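Local coordinates for cytochrome P450 monooxygenase (Rhodococcus sp. ECU0066, PDB 6KBH), which is a self-sufficient cytochrome P450 that probably inserts oxygen into its substrate, carrying heme, FMN and a [2Fe-2S] cluster on one chain, at residues 142-147 with 250-255; 159-164 with 407-412; 399-404 with 461-466. All coordinates share one frame; numbering follows the deposited sequence.

Contact 1. Residues 142-147 with 250-255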
loop_
_atom_site.group_PDB
_atom_site.type_symbol
_atom_site.label_atom_id
_atom_site.label_comp_id
_atom_site.label_asym_id
_atom_site.label_seq_id
_atom_site.Cartn_x
_atom_site.Cartn_y
_atom_site.Cartn_z
ATOM N N GLU A 142 16.824 -5.022 1.041
ATOM C CA GLU A 142 16.831 -3.858 0.153
ATOM C C GLU A 142 16.308 -4.107 -1.260
ATOM O O GLU A 142 15.526 -3.271 -1.745
ATOM C CB GLU A 142 18.248 -3.267 0.091
ATOM C CG GLU A 142 18.356 -2.023 -0.785
ATOM C CD GLU A 142 19.734 -1.390 -0.748
ATOM O OE1 GLU A 142 20.582 -1.848 0.047
ATOM O OE2 GLU A 142 19.970 -0.436 -1.518
ATOM N N PRO A 143 16.671 -5.184 -1.969
ATOM C CA PRO A 143 16.136 -5.364 -3.331
ATOM C C PRO A 143 14.619 -5.488 -3.384
ATOM O O PRO A 143 14.036 -5.281 -4.455
ATOM C CB PRO A 143 16.817 -6.651 -3.817
ATOM C CG PRO A 143 18.002 -6.817 -2.947
ATOM C CD PRO A 143 17.622 -6.257 -1.619
ATOM N N PHE A 144 13.964 -5.811 -2.266
ATOM C CA PHE A 144 12.514 -5.945 -2.245
ATOM C C PHE A 144 11.792 -4.616 -2.078
ATOM O O PHE A 144 10.586 -4.550 -2.335
ATOM C CB PHE A 144 12.088 -6.892 -1.122
ATOM C CG PHE A 144 12.446 -8.326 -1.376
ATOM C CD1 PHE A 144 11.747 -9.072 -2.307
ATOM C CD2 PHE A 144 13.488 -8.923 -0.689
ATOM C CE1 PHE A 144 12.079 -10.384 -2.546
ATOM C CE2 PHE A 144 13.824 -10.236 -0.923
ATOM C CZ PHE A 144 13.120 -10.968 -1.853
ATOM N N THR A 145 12.491 -3.566 -1.651
ATOM C CA THR A 145 11.840 -2.289 -1.405
ATOM C C THR A 145 11.294 -1.704 -2.708
ATOM O O THR A 145 11.824 -1.979 -3.790
ATOM C CB THR A 145 12.815 -1.307 -0.760
ATOM O OG1 THR A 145 13.853 -0.980 -1.695
ATOM C CG2 THR A 145 13.432 -1.913 0.491
ATOM N N PRO A 146 10.223 -0.908 -2.635
ATOM C CA PRO A 146 9.698 -0.275 -3.857
ATOM C C PRO A 146 10.730 0.556 -4.604
ATOM O O PRO A 146 10.683 0.617 -5.839
ATOM C CB PRO A 146 8.545 0.589 -3.330
ATOM C CG PRO A 146 8.101 -0.099 -2.084
ATOM C CD PRO A 146 9.348 -0.680 -1.471
ATOM N N ALA A 147 11.667 1.193 -3.896
ATOM C CA ALA A 147 12.718 1.945 -4.576
ATOM C C ALA A 147 13.608 1.025 -5.403
ATOM O O ALA A 147 13.965 1.353 -6.542
ATOM C CB ALA A 147 13.551 2.727 -3.560
ATOM N N HIS A 250 22.878 -6.517 -11.427
ATOM C CA HIS A 250 21.515 -6.440 -10.919
ATOM C C HIS A 250 20.960 -7.824 -10.595
ATOM O O HIS A 250 21.303 -8.827 -11.230
ATOM C CB HIS A 250 20.613 -5.732 -11.929
ATOM C CG HIS A 250 20.938 -4.280 -12.106
ATOM N ND1 HIS A 250 20.455 -3.532 -13.156
ATOM C CD2 HIS A 250 21.699 -3.442 -11.364
ATOM C CE1 HIS A 250 20.902 -2.292 -13.054
ATOM N NE2 HIS A 250 21.660 -2.212 -11.975
ATOM N N GLY A 251 20.088 -7.865 -9.590
ATOM C CA GLY A 251 19.482 -9.107 -9.156
ATOM C C GLY A 251 19.619 -9.346 -7.667
ATOM O O GLY A 251 20.503 -8.777 -7.018
ATOM N N TRP A 252 18.746 -10.191 -7.113
ATOM C CA TRP A 252 18.813 -10.493 -5.687
ATOM C C TRP A 252 20.042 -11.332 -5.360
ATOM O O TRP A 252 20.726 -11.076 -4.362
ATOM C CB TRP A 252 17.530 -11.204 -5.245
ATOM C CG TRP A 252 17.325 -11.268 -3.751
ATOM C CD1 TRP A 252 17.385 -10.229 -2.868
ATOM C CD2 TRP A 252 17.011 -12.435 -2.977
ATOM N NE1 TRP A 252 17.138 -10.677 -1.592
ATOM C CE2 TRP A 252 16.903 -12.026 -1.633
ATOM C CE3 TRP A 252 16.814 -13.782 -3.290
ATOM C CZ2 TRP A 252 16.608 -12.919 -0.603
ATOM C CZ3 TRP A 252 16.521 -14.665 -2.266
ATOM C CH2 TRP A 252 16.421 -14.229 -0.941
ATOM N N MET A 253 20.344 -12.330 -6.192
ATOM C CA MET A 253 21.494 -13.193 -5.929
ATOM C C MET A 253 22.823 -12.448 -5.984
ATOM O O MET A 253 23.638 -12.627 -5.062
ATOM C CB MET A 253 21.476 -14.385 -6.894
ATOM C CG MET A 253 20.254 -15.272 -6.746
ATOM S SD MET A 253 20.009 -15.772 -5.037
ATOM C CE MET A 253 21.524 -16.676 -4.738
ATOM N N PRO A 254 23.122 -11.628 -7.005
ATOM C CA PRO A 254 24.364 -10.838 -6.939
ATOM C C PRO A 254 24.398 -9.896 -5.752
ATOM O O PRO A 254 25.448 -9.725 -5.125
ATOM C CB PRO A 254 24.374 -10.083 -8.276
ATOM C CG PRO A 254 22.966 -10.109 -8.746
ATOM C CD PRO A 254 22.419 -11.413 -8.281
ATOM N N PHE A 255 23.263 -9.278 -5.418
ATOM C CA PHE A 255 23.162 -8.538 -4.162
ATOM C C PHE A 255 23.495 -9.433 -2.974
ATOM O O PHE A 255 24.150 -8.991 -2.023
ATOM C CB PHE A 255 21.761 -7.935 -4.043
ATOM C CG PHE A 255 21.538 -7.058 -2.827
ATOM C CD1 PHE A 255 21.546 -7.574 -1.538
ATOM C CD2 PHE A 255 21.279 -5.705 -2.992
ATOM C CE1 PHE A 255 21.329 -6.756 -0.444
ATOM C CE2 PHE A 255 21.055 -4.884 -1.897
ATOM C CZ PHE A 255 21.081 -5.411 -0.627
#
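Pro143 CG lies over one face of the Phe255 ring, 3.6 Å from that ring's centroid and 17° off its normal, which satisfies the geometry of a CH-pi contact. Phe255 CG is anti to the backbone N (chi1 -176°), which carries it out from the helix toward Pro143. The same proline carbon also meets the Trp252 indole, here at its edge and near its plane, with Pro143 CG 3.5 Å from Trp252 CD1. One proline ring thus touches two aromatic groups on the first turn of helix 252-262, probably helix H of the P450 fold. Glu142 borders the far rim of the phenyl ring: its CB is 3.6 Å from Phe255 CZ, and its carboxylate stands nearly perpendicular to the ring plane. Phe144 directs its edge at the face of the Trp252 five-membered ring in a T-shaped (edge-to-face) pair, centroids 4.8 Å apart and planes at 61°. Phe191 meets both of these rings, and Phe144 is part of the heme pocket, its side chain about 7 Å from that of the axial Cys393. Thr145 closes the 3-10 turn, OG1 and N both donating to Glu142 O, while OG1 caps helix 146-149 at Ala148 N. No hydrogen bond crosses the contact, which is mainly apolar and aromatic in character; the indole N-H is given to Leu140 O, a bond that probably helps fix the rotation of Trp252.

Contact 2. Residues 159-164 with 407-412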
loop_
_atom_site.group_PDB
_atom_site.type_symbol
_atom_site.label_atom_id
_atom_site.label_comp_id
_atom_site.label_asym_id
_atom_site.label_seq_id
_atom_site.Cartn_x
_atom_site.Cartn_y
_atom_site.Cartn_z
ATOM N N LEU A 159 7.663 -8.575 -20.413
ATOM C CA LEU A 159 7.268 -9.980 -20.357
ATOM C C LEU A 159 5.752 -10.138 -20.341
ATOM O O LEU A 159 5.220 -11.092 -20.920
ATOM C CB LEU A 159 7.890 -10.648 -19.133
ATOM C CG LEU A 159 9.407 -10.819 -19.182
ATOM C CD1 LEU A 159 9.936 -11.286 -17.840
ATOM C CD2 LEU A 159 9.794 -11.795 -20.282
ATOM N N THR A 160 5.040 -9.224 -19.677
ATOM C CA THR A 160 3.583 -9.310 -19.655
ATOM C C THR A 160 2.999 -9.189 -21.056
ATOM O O THR A 160 1.987 -9.832 -21.363
ATOM C CB THR A 160 3.002 -8.235 -18.731
ATOM O OG1 THR A 160 3.484 -8.442 -17.397
ATOM C CG2 THR A 160 1.484 -8.296 -18.714
ATOM N N ARG A 161 3.639 -8.410 -21.933
ATOM C CA ARG A 161 3.107 -8.223 -23.277
ATOM C C ARG A 161 3.598 -9.279 -24.259
ATOM O O ARG A 161 2.822 -9.738 -25.107
ATOM C CB ARG A 161 3.448 -6.835 -23.809
ATOM C CG ARG A 161 3.450 -6.768 -25.329
ATOM C CD ARG A 161 3.299 -5.340 -25.774
ATOM N NE ARG A 161 2.410 -4.635 -24.849
ATOM C CZ ARG A 161 2.429 -3.327 -24.643
ATOM N NH1 ARG A 161 3.296 -2.572 -25.299
ATOM N NH2 ARG A 161 1.594 -2.761 -23.777
ATOM N N GLU A 162 4.870 -9.682 -24.153
ATOM C CA GLU A 162 5.389 -10.766 -24.984
ATOM C C GLU A 162 4.459 -11.971 -24.993
ATOM O O GLU A 162 4.385 -12.694 -25.994
ATOM C CB GLU A 162 6.773 -11.193 -24.492
ATOM C CG GLU A 162 7.899 -10.237 -24.828
ATOM C CD GLU A 162 9.262 -10.838 -24.540
ATOM O OE1 GLU A 162 9.313 -11.992 -24.065
ATOM O OE2 GLU A 162 10.280 -10.157 -24.785
ATOM N N TYR A 163 3.743 -12.200 -23.894
ATOM C CA TYR A 163 2.827 -13.327 -23.790
ATOM C C TYR A 163 1.436 -13.000 -24.326
ATOM O O TYR A 163 0.859 -13.797 -25.072
ATOM C CB TYR A 163 2.741 -13.797 -22.335
ATOM C CG TYR A 163 3.822 -14.782 -21.948
ATOM C CD1 TYR A 163 3.737 -16.115 -22.327
ATOM C CD2 TYR A 163 4.929 -14.379 -21.212
ATOM C CE1 TYR A 163 4.720 -17.022 -21.980
ATOM C CE2 TYR A 163 5.918 -15.280 -20.857
ATOM C CZ TYR A 163 5.808 -16.600 -21.245
ATOM O OH TYR A 163 6.790 -17.500 -20.897
ATOM N N VAL A 164 0.883 -11.838 -23.968
ATOM C CA VAL A 164 -0.511 -11.557 -24.307
ATOM C C VAL A 164 -0.698 -11.411 -25.813
ATOM O O VAL A 164 -1.766 -11.738 -26.346
ATOM C CB VAL A 164 -1.016 -10.314 -23.545
ATOM C CG1 VAL A 164 -0.082 -9.177 -23.746
ATOM C CG2 VAL A 164 -2.415 -9.917 -23.994
ATOM N N LEU A 407 -3.016 -6.675 -14.681
ATOM C CA LEU A 407 -4.364 -6.145 -14.699
ATOM C C LEU A 407 -4.454 -4.764 -15.333
ATOM O O LEU A 407 -5.563 -4.240 -15.460
ATOM C CB LEU A 407 -4.933 -6.105 -13.277
ATOM C CG LEU A 407 -6.427 -5.809 -13.128
ATOM C CD1 LEU A 407 -7.260 -6.841 -13.886
ATOM C CD2 LEU A 407 -6.835 -5.729 -11.667
ATOM N N GLU A 408 -3.352 -4.136 -15.742
ATOM C CA GLU A 408 -3.651 -2.969 -16.560
ATOM C C GLU A 408 -3.649 -3.316 -18.041
ATOM O O GLU A 408 -4.529 -2.855 -18.774
ATOM C CB GLU A 408 -2.712 -1.787 -16.261
ATOM C CG GLU A 408 -1.249 -1.917 -16.593
ATOM C CD GLU A 408 -0.637 -0.566 -16.956
ATOM O OE1 GLU A 408 -1.160 0.100 -17.876
ATOM O OE2 GLU A 408 0.371 -0.177 -16.332
ATOM N N GLU A 409 -2.733 -4.178 -18.491
ATOM C CA GLU A 409 -2.712 -4.535 -19.905
ATOM C C GLU A 409 -3.992 -5.250 -20.325
ATOM O O GLU A 409 -4.534 -4.977 -21.402
ATOM C CB GLU A 409 -1.499 -5.400 -20.231
ATOM C CG GLU A 409 -1.346 -5.574 -21.731
ATOM C CD GLU A 409 -0.024 -6.170 -22.151
ATOM O OE1 GLU A 409 0.713 -6.679 -21.284
ATOM O OE2 GLU A 409 0.285 -6.112 -23.363
ATOM N N LEU A 410 -4.487 -6.175 -19.497
ATOM C CA LEU A 410 -5.682 -6.920 -19.881
ATOM C C LEU A 410 -6.940 -6.065 -19.791
ATOM O O LEU A 410 -7.923 -6.339 -20.489
ATOM C CB LEU A 410 -5.820 -8.178 -19.024
ATOM C CG LEU A 410 -4.592 -9.091 -19.001
ATOM C CD1 LEU A 410 -4.779 -10.192 -17.983
ATOM C CD2 LEU A 410 -4.302 -9.674 -20.377
ATOM N N THR A 411 -6.939 -5.034 -18.943
ATOM C CA THR A 411 -8.046 -4.083 -18.954
ATOM C C THR A 411 -7.886 -3.039 -20.048
ATOM O O THR A 411 -8.885 -2.506 -20.541
ATOM C CB THR A 411 -8.179 -3.392 -17.601
ATOM O OG1 THR A 411 -7.016 -2.589 -17.350
ATOM C CG2 THR A 411 -8.358 -4.424 -16.500
ATOM N N ARG A 412 -6.648 -2.722 -20.426
ATOM C CA ARG A 412 -6.426 -1.808 -21.540
ATOM C C ARG A 412 -6.841 -2.450 -22.856
ATOM O O ARG A 412 -7.742 -1.962 -23.547
ATOM C CB ARG A 412 -4.956 -1.393 -21.595
ATOM C CG ARG A 412 -4.539 -0.408 -20.525
ATOM C CD ARG A 412 -4.713 1.024 -20.978
ATOM N NE ARG A 412 -4.047 1.945 -20.063
ATOM C CZ ARG A 412 -2.729 2.107 -19.994
ATOM N NH1 ARG A 412 -1.927 1.413 -20.790
ATOM N NH2 ARG A 412 -2.211 2.967 -19.128
#
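Thr160 turns its methyl toward Glu409, CG2 lying beside the carboxylate, while its hydroxyl bonds back to Val156 O within its own helix. Arg161 supplies the polar link between the segments. Its NE donates to Glu409 OE2 at 3.0 Å with an N-H...O angle of 174°, an almost straight bond that is part of a salt bridge. The oxygen lies in the guanidinium plane, yet NE comes from well above the carboxylate plane, and the two side chains cross at about a right angle. An alanine in place of Arg161 removes the guanidinium, and would probably leave the Glu409 carboxylate with one cationic mate fewer and freer to turn. At Val164 the two methyls divide the work: CG1 sits 3.4 Å from Glu409 CD, whereas CG2 slides past Leu410, 4.1 Å from its CD2. Glu409 can reach all three residues because its CG is anti to the backbone N (chi1 -170°) and the chain stays extended beyond it, spanning segment axes that are 10.5 Å apart at closest approach and inclined at 40°. Helix 396-413 is helix L of the P450 fold and helix 153-164 probably helix D, both of the four-helix bundle, with Leu159 packing on helix 183-192, the likely helix E. Glu409 OE2 has a second partner, Arg413 NH1, and the two arginines come close as like charges. The buried carboxylate, set against aliphatic carbons, is therefore probably balanced from both helices, and it is likely to offset the repulsion between Arg161 and Arg413.

Contact 3. Residues 399-404 with 461-466. With HEM (protoporphyrin IX containing Fe), chain C.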
loop_
_atom_site.group_PDB
_atom_site.type_symbol
_atom_site.label_atom_id
_atom_site.label_comp_id
_atom_site.label_asym_id
_atom_site.label_seq_id
_atom_site.Cartn_x
_atom_site.Cartn_y
_atom_site.Cartn_z
ATOM N N ALA A 399 5.111 -8.723 -6.062
ATOM C CA ALA A 399 3.847 -9.317 -6.483
ATOM C C ALA A 399 2.778 -8.251 -6.693
ATOM O O ALA A 399 1.949 -8.368 -7.603
ATOM C CB ALA A 399 3.382 -10.350 -5.456
ATOM N N ARG A 400 2.777 -7.208 -5.861
ATOM C CA ARG A 400 1.818 -6.121 -6.038
ATOM C C ARG A 400 2.019 -5.427 -7.379
ATOM O O ARG A 400 1.054 -5.153 -8.102
ATOM C CB ARG A 400 1.944 -5.119 -4.893
ATOM C CG ARG A 400 1.125 -5.454 -3.670
ATOM C CD ARG A 400 1.576 -4.622 -2.486
ATOM N NE ARG A 400 0.632 -4.694 -1.379
ATOM C CZ ARG A 400 0.903 -4.292 -0.142
ATOM N NH1 ARG A 400 2.096 -3.786 0.147
ATOM N NH2 ARG A 400 -0.018 -4.392 0.808
ATOM N N MET A 401 3.273 -5.117 -7.719
ATOM C CA MET A 401 3.571 -4.534 -9.023
ATOM C C MET A 401 3.147 -5.475 -10.142
ATOM O O MET A 401 2.479 -5.069 -11.101
ATOM C CB MET A 401 5.066 -4.220 -9.121
ATOM C CG MET A 401 5.546 -3.967 -10.536
ATOM S SD MET A 401 7.335 -4.033 -10.740
ATOM C CE MET A 401 7.813 -2.501 -9.944
ATOM N N GLU A 402 3.520 -6.748 -10.016
ATOM C CA GLU A 402 3.244 -7.743 -11.045
ATOM C C GLU A 402 1.755 -7.834 -11.357
ATOM O O GLU A 402 1.349 -7.834 -12.526
ATOM C CB GLU A 402 3.763 -9.086 -10.561
ATOM C CG GLU A 402 4.469 -9.893 -11.580
ATOM C CD GLU A 402 5.258 -10.988 -10.930
ATOM O OE1 GLU A 402 5.510 -10.910 -9.709
ATOM O OE2 GLU A 402 5.585 -11.952 -11.627
ATOM N N ILE A 403 0.927 -7.934 -10.318
ATOM C CA ILE A 403 -0.515 -8.015 -10.519
ATOM C C ILE A 403 -1.028 -6.741 -11.169
ATOM O O ILE A 403 -1.824 -6.781 -12.118
ATOM C CB ILE A 403 -1.230 -8.285 -9.185
ATOM C CG1 ILE A 403 -0.762 -9.604 -8.576
ATOM C CG2 ILE A 403 -2.729 -8.323 -9.399
ATOM C CD1 ILE A 403 -1.150 -10.799 -9.380
ATOM N N GLN A 404 -0.580 -5.588 -10.665
ATOM C CA GLN A 404 -1.063 -4.305 -11.169
ATOM C C GLN A 404 -0.869 -4.154 -12.672
ATOM O O GLN A 404 -1.734 -3.614 -13.362
ATOM C CB GLN A 404 -0.362 -3.167 -10.434
ATOM C CG GLN A 404 -1.126 -2.625 -9.257
ATOM C CD GLN A 404 -0.233 -1.806 -8.377
ATOM O OE1 GLN A 404 0.550 -2.351 -7.612
ATOM N NE2 GLN A 404 -0.310 -0.488 -8.505
ATOM N N GLN A 461 0.850 3.111 -17.146
ATOM C CA GLN A 461 0.583 3.775 -15.879
ATOM C C GLN A 461 1.645 3.391 -14.871
ATOM O O GLN A 461 1.929 2.199 -14.703
ATOM C CB GLN A 461 -0.790 3.411 -15.341
ATOM C CG GLN A 461 -1.179 4.263 -14.154
ATOM C CD GLN A 461 -2.510 3.884 -13.576
ATOM O OE1 GLN A 461 -3.045 2.827 -13.882
ATOM N NE2 GLN A 461 -3.064 4.752 -12.736
ATOM N N PRO A 462 2.257 4.364 -14.203
ATOM C CA PRO A 462 3.252 4.034 -13.177
ATOM C C PRO A 462 2.644 3.181 -12.074
ATOM O O PRO A 462 1.534 3.437 -11.599
ATOM C CB PRO A 462 3.693 5.408 -12.652
ATOM C CG PRO A 462 2.571 6.332 -13.009
ATOM C CD PRO A 462 2.038 5.817 -14.312
ATOM N N VAL A 463 3.385 2.141 -11.687
ATOM C CA VAL A 463 2.989 1.309 -10.565
ATOM C C VAL A 463 2.875 2.159 -9.299
ATOM O O VAL A 463 3.605 3.142 -9.112
ATOM C CB VAL A 463 4.013 0.172 -10.399
ATOM C CG1 VAL A 463 3.869 -0.513 -9.065
ATOM C CG2 VAL A 463 3.865 -0.831 -11.531
ATOM N N LYS A 464 1.925 1.799 -8.435
ATOM C CA LYS A 464 1.852 2.360 -7.089
ATOM C C LYS A 464 1.771 1.207 -6.099
ATOM O O LYS A 464 0.739 0.536 -6.004
ATOM C CB LYS A 464 0.665 3.311 -6.941
ATOM C CG LYS A 464 0.913 4.630 -7.642
ATOM C CD LYS A 464 0.077 5.763 -7.098
ATOM C CE LYS A 464 0.502 7.070 -7.758
ATOM N NZ LYS A 464 1.925 7.416 -7.486
ATOM N N ILE A 465 2.866 0.973 -5.376
ATOM C CA ILE A 465 2.967 -0.117 -4.415
ATOM C C ILE A 465 3.586 0.406 -3.131
ATOM O O ILE A 465 4.311 1.405 -3.125
ATOM C CB ILE A 465 3.800 -1.309 -4.941
ATOM C CG1 ILE A 465 5.182 -0.842 -5.400
ATOM C CG2 ILE A 465 3.065 -2.035 -6.026
ATOM C CD1 ILE A 465 5.928 -1.828 -6.253
ATOM N N GLY A 466 3.299 -0.293 -2.038
ATOM C CA GLY A 466 3.851 0.047 -0.748
ATOM C C GLY A 466 3.074 1.084 0.026
ATOM O O GLY A 466 3.521 1.483 1.108
HETATM C CHA HEM C . 6.998 -15.191 3.203
HETATM C CHB HEM C . 2.550 -14.920 0.839
HETATM C CHC HEM C . 4.955 -13.415 -3.629
HETATM C CHD HEM C . 9.345 -13.691 -1.251
HETATM C C1A HEM C . 5.624 -15.172 2.697
HETATM C C2A HEM C . 4.659 -15.565 3.730
HETATM C C3A HEM C . 3.426 -15.486 3.078
HETATM C C4A HEM C . 3.765 -15.054 1.697
HETATM C CMA HEM C . 2.079 -15.782 3.660
HETATM C CAA HEM C . 4.906 -15.938 5.160
HETATM C CBA HEM C . 4.535 -14.883 6.155
HETATM C CGA HEM C . 4.943 -15.042 7.580
HETATM O O1A HEM C . 5.263 -16.241 7.796
HETATM O O2A HEM C . 4.850 -13.933 8.174
HETATM C C1B HEM C . 2.752 -14.501 -0.584
HETATM C C2B HEM C . 1.628 -14.301 -1.609
HETATM C C3B HEM C . 2.388 -13.827 -3.003
HETATM C C4B HEM C . 3.867 -13.802 -2.666
HETATM C CMB HEM C . 0.167 -14.501 -1.390
HETATM C CAB HEM C . 1.770 -13.510 -4.322
HETATM C CBB HEM C . 0.653 -12.526 -4.355
HETATM C C1C HEM C . 6.335 -13.449 -3.066
HETATM C C2C HEM C . 7.276 -13.069 -4.086
HETATM C C3C HEM C . 8.499 -13.141 -3.457
HETATM C C4C HEM C . 8.166 -13.556 -2.102
HETATM C CMC HEM C . 6.994 -12.681 -5.500
HETATM C CAC HEM C . 9.835 -12.826 -4.055
HETATM C CBC HEM C . 10.803 -13.910 -4.365
HETATM C C1D HEM C . 8.905 -14.118 0.083
HETATM C C2D HEM C . 10.054 -14.282 1.034
HETATM C C3D HEM C . 9.324 -14.755 2.436
HETATM C C4D HEM C . 7.866 -14.787 2.079
HETATM C CMD HEM C . 11.498 -14.065 0.745
HETATM C CAD HEM C . 9.979 -15.055 3.737
HETATM C CBD HEM C . 10.379 -13.864 4.546
HETATM C CGD HEM C . 10.635 -14.085 5.992
HETATM O O1D HEM C . 10.111 -15.177 6.316
HETATM O O2D HEM C . 11.284 -13.125 6.481
HETATM N NA HEM C . 5.101 -14.858 1.437
HETATM N NB HEM C . 4.080 -14.136 -1.185
HETATM N NC HEM C . 6.860 -13.755 -1.831
HETATM N ND HEM C . 7.495 -14.361 0.631
HETATM FE FE HEM C . 5.771 -14.392 -0.340
#
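Helix 396-413, the L helix of the P450 fold that follows the axial Cys393, is packed here by segment 461-466, an irregular extended part of the connection between the P450 and flavin-binding parts of the chain. Ile465 makes much of the contact on the loop side. Its CG2, anti to the carbonyl carbon, approaches Arg400 CB at 3.5 Å and is also 3.5 Å from Met401 N. On its other branch, CD1 packs against Met401 CB at 3.8 Å. Val463 meets the same methionine: Met401 CG is anti to the backbone N (chi1 164°), and lies 3.7 Å from Val463 CG2, the two side chains crossing at about a right angle. Beyond CB, Arg400 is extended to NE and leaves the apolar patch; NH1 passes 4.3 Å from Gly466 N. Its charge is met by salt bridges from NE to Glu320 and from NH1 to Asp730 in the 2Fe-2S domain, while Gly466 exchanges a backbone hydrogen bond with neighbouring Ala731. Turned away from the loop, Ala399 CB is 3.7 Å from the vinyl carbon CBB of the heme, so one helical turn borders both porphyrin and loop. Around the contact, Ala399, Glu402 and Ile403 pack on helix 284-300, and helix 315-325 touches Ile403, Gln404 and Lys464, while the loop lies between helix L and residues 730-731.

Contacts 2 and 3 use successive parts of helix 396-413; their centres are 13 Å apart, and they touch where Glu408 OE2 lies 3.3 Å from Gln461 O. Contacts 1 and 3, with centres 16 Å apart, meet through Pro146 CB and Ile465 CG1 at 4.2 Å, so segment 461-466 abuts both other contacts. Contacts 1 and 2 do not touch: their nearest atoms are about 13 Å apart. Heme is bordered by contact 1, through Phe144, and by contact 3, through Ala399, whereas the Thr160 side chain in contact 2 stays about 13 Å from it. On the side of the ferredoxin-like domain of the same chain, the Lys464 side chain lies about 13 Å from the [2Fe-2S] cluster.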